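PDB 4RU0: putative branched-chain amino acid ABC transporter, periplasmic branched-chain amino acid-binding protein, which probably binds branched-chain amino acids or related small solutes in the periplasm and hands them to an ABC transporter for uptake. Local coordinates for residues Y94-K98 with R123-I129. Numbering follows the deposited sequence.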
# COMPACT_ATOMS: atom_id res chain seq x y z
N TYR A 94 -19.39 4.23 -3.26
CA TYR A 94 -19.34 4.66 -1.87
C TYR A 94 -20.72 5.09 -1.39
O TYR A 94 -21.14 4.74 -0.29
CB TYR A 94 -18.34 5.80 -1.70
CG TYR A 94 -18.46 6.52 -0.37
CD1 TYR A 94 -19.28 7.64 -0.24
CD2 TYR A 94 -17.74 6.10 0.74
CE1 TYR A 94 -19.40 8.30 0.97
CE2 TYR A 94 -17.85 6.76 1.95
CZ TYR A 94 -18.68 7.86 2.05
OH TYR A 94 -18.79 8.52 3.25
N GLU A 95 -21.42 5.87 -2.21
CA GLU A 95 -22.74 6.37 -1.84
C GLU A 95 -23.76 5.23 -1.77
O GLU A 95 -24.70 5.29 -0.99
CB GLU A 95 -23.22 7.44 -2.82
CG GLU A 95 -22.42 8.73 -2.75
CD GLU A 95 -22.66 9.50 -1.45
OE1 GLU A 95 -23.77 9.40 -0.89
OE2 GLU A 95 -21.73 10.19 -1.00
N ARG A 96 -23.56 4.21 -2.60
CA ARG A 96 -24.44 3.05 -2.56
C ARG A 96 -24.21 2.24 -1.28
O ARG A 96 -25.15 1.72 -0.69
CB ARG A 96 -24.22 2.18 -3.80
CG ARG A 96 -24.62 0.71 -3.61
CD ARG A 96 -25.24 0.11 -4.87
NE ARG A 96 -24.41 0.28 -6.06
CZ ARG A 96 -24.59 1.24 -6.96
NH1 ARG A 96 -25.56 2.13 -6.82
NH2 ARG A 96 -23.78 1.32 -8.02
N PHE A 97 -22.96 2.18 -0.84
CA PHE A 97 -22.57 1.32 0.27
C PHE A 97 -22.57 1.99 1.64
O PHE A 97 -22.71 1.30 2.65
CB PHE A 97 -21.17 0.75 0.00
CG PHE A 97 -21.15 -0.40 -0.96
CD1 PHE A 97 -22.31 -1.11 -1.23
CD2 PHE A 97 -19.97 -0.76 -1.60
CE1 PHE A 97 -22.29 -2.18 -2.12
CE2 PHE A 97 -19.95 -1.83 -2.48
CZ PHE A 97 -21.11 -2.53 -2.74
N LYS A 98 -22.42 3.31 1.68
CA LYS A 98 -22.20 4.00 2.95
C LYS A 98 -23.32 3.77 3.99
O LYS A 98 -23.12 4.00 5.18
CB LYS A 98 -22.02 5.50 2.72
CG LYS A 98 -23.29 6.25 2.39
CD LYS A 98 -23.06 7.75 2.37
CE LYS A 98 -24.38 8.51 2.20
NZ LYS A 98 -24.14 9.97 2.00
N ARG A 123 -16.18 13.97 2.32
CA ARG A 123 -17.52 13.52 2.63
C ARG A 123 -17.48 12.25 3.49
O ARG A 123 -18.46 11.92 4.16
CB ARG A 123 -18.35 13.31 1.36
CG ARG A 123 -18.12 12.03 0.59
CD ARG A 123 -19.17 11.89 -0.51
NE ARG A 123 -18.99 12.84 -1.62
CZ ARG A 123 -19.78 12.89 -2.69
NH1 ARG A 123 -20.81 12.06 -2.82
NH2 ARG A 123 -19.54 13.77 -3.66
N ALA A 124 -16.34 11.57 3.49
CA ALA A 124 -16.14 10.44 4.38
C ALA A 124 -16.07 10.90 5.84
O ALA A 124 -16.55 10.22 6.74
CB ALA A 124 -14.89 9.67 4.01
N GLU A 125 -15.45 12.06 6.05
CA GLU A 125 -15.36 12.64 7.39
C GLU A 125 -16.75 13.02 7.91
O GLU A 125 -17.09 12.73 9.06
CB GLU A 125 -14.44 13.85 7.39
CG GLU A 125 -14.26 14.50 8.75
CD GLU A 125 -13.01 15.36 8.84
OE1 GLU A 125 -12.12 15.22 7.97
OE2 GLU A 125 -12.91 16.18 9.78
N VAL A 126 -17.55 13.65 7.05
CA VAL A 126 -18.91 14.03 7.41
C VAL A 126 -19.78 12.82 7.74
O VAL A 126 -20.60 12.87 8.66
CB VAL A 126 -19.59 14.84 6.28
CG1 VAL A 126 -21.02 15.20 6.66
CG2 VAL A 126 -18.79 16.09 5.98
N ASP A 127 -19.59 11.73 7.00
CA ASP A 127 -20.41 10.53 7.19
C ASP A 127 -19.86 9.63 8.29
O ASP A 127 -20.43 8.59 8.59
CB ASP A 127 -20.51 9.72 5.88
CG ASP A 127 -21.08 10.53 4.73
OD1 ASP A 127 -21.71 11.58 4.97
OD2 ASP A 127 -20.90 10.10 3.57
N LYS A 128 -18.74 10.05 8.87
CA LYS A 128 -18.03 9.27 9.88
C LYS A 128 -17.76 7.84 9.41
O LYS A 128 -18.07 6.85 10.10
CB LYS A 128 -18.81 9.28 11.20
CG LYS A 128 -18.92 10.68 11.80
CD LYS A 128 -19.73 10.71 13.09
CE LYS A 128 -19.72 12.10 13.70
NZ LYS A 128 -20.55 12.16 14.94
N ILE A 129 -17.16 7.73 8.22
CA ILE A 129 -16.75 6.45 7.67
C ILE A 129 -15.26 6.45 7.35
O ILE A 129 -14.79 7.23 6.52
CB ILE A 129 -17.55 6.10 6.41
CG1 ILE A 129 -19.03 6.01 6.74
CG2 ILE A 129 -17.04 4.80 5.81
CD1 ILE A 129 -19.87 5.41 5.64
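Asp127 OD2 takes a hydrogen bond from the phenol of Tyr94, OH to OD2 2.7 Å, and is also approached by Lys98, whose NZ lies 3.6 Å from the same OD2 in a long salt bridge. The hydroxyl meets OD2 on its anti side, and the carboxylate lies nearly coplanar with the ring, the two planes 13° apart. Tyr94 reaches across to helix 114-126 because its CG is turned anti to the backbone N (chi1 166°), and its OH also rests against Ala124 CA at 3.5 Å. Lys98 NZ also makes a salt bridge with Glu95 OE1 (3.0 Å), while Glu95 OE2 receives Arg123 NH1 at 2.8 Å over a nearly straight bond (166°). That donor keeps OE2 in the guanidinium plane yet comes from above the carboxylate plane. The four charged residues thus form a salt-bridge network joining the C-terminal ends of helices 87-97 and 114-126 in this periplasmic binding protein fold; a Schellman motif at Lys128 closes the latter helix. With an alanine in place of Glu95, Arg123 NH1 and Lys98 NZ would probably both lose this carboxylate partner, and their side chains would be likely to turn more freely. Next to this network, Ile129 CD1 packs 3.6 Å from Lys98 CB, and Tyr109 touches Ile129 and meets the Tyr94 ring edge-to-face.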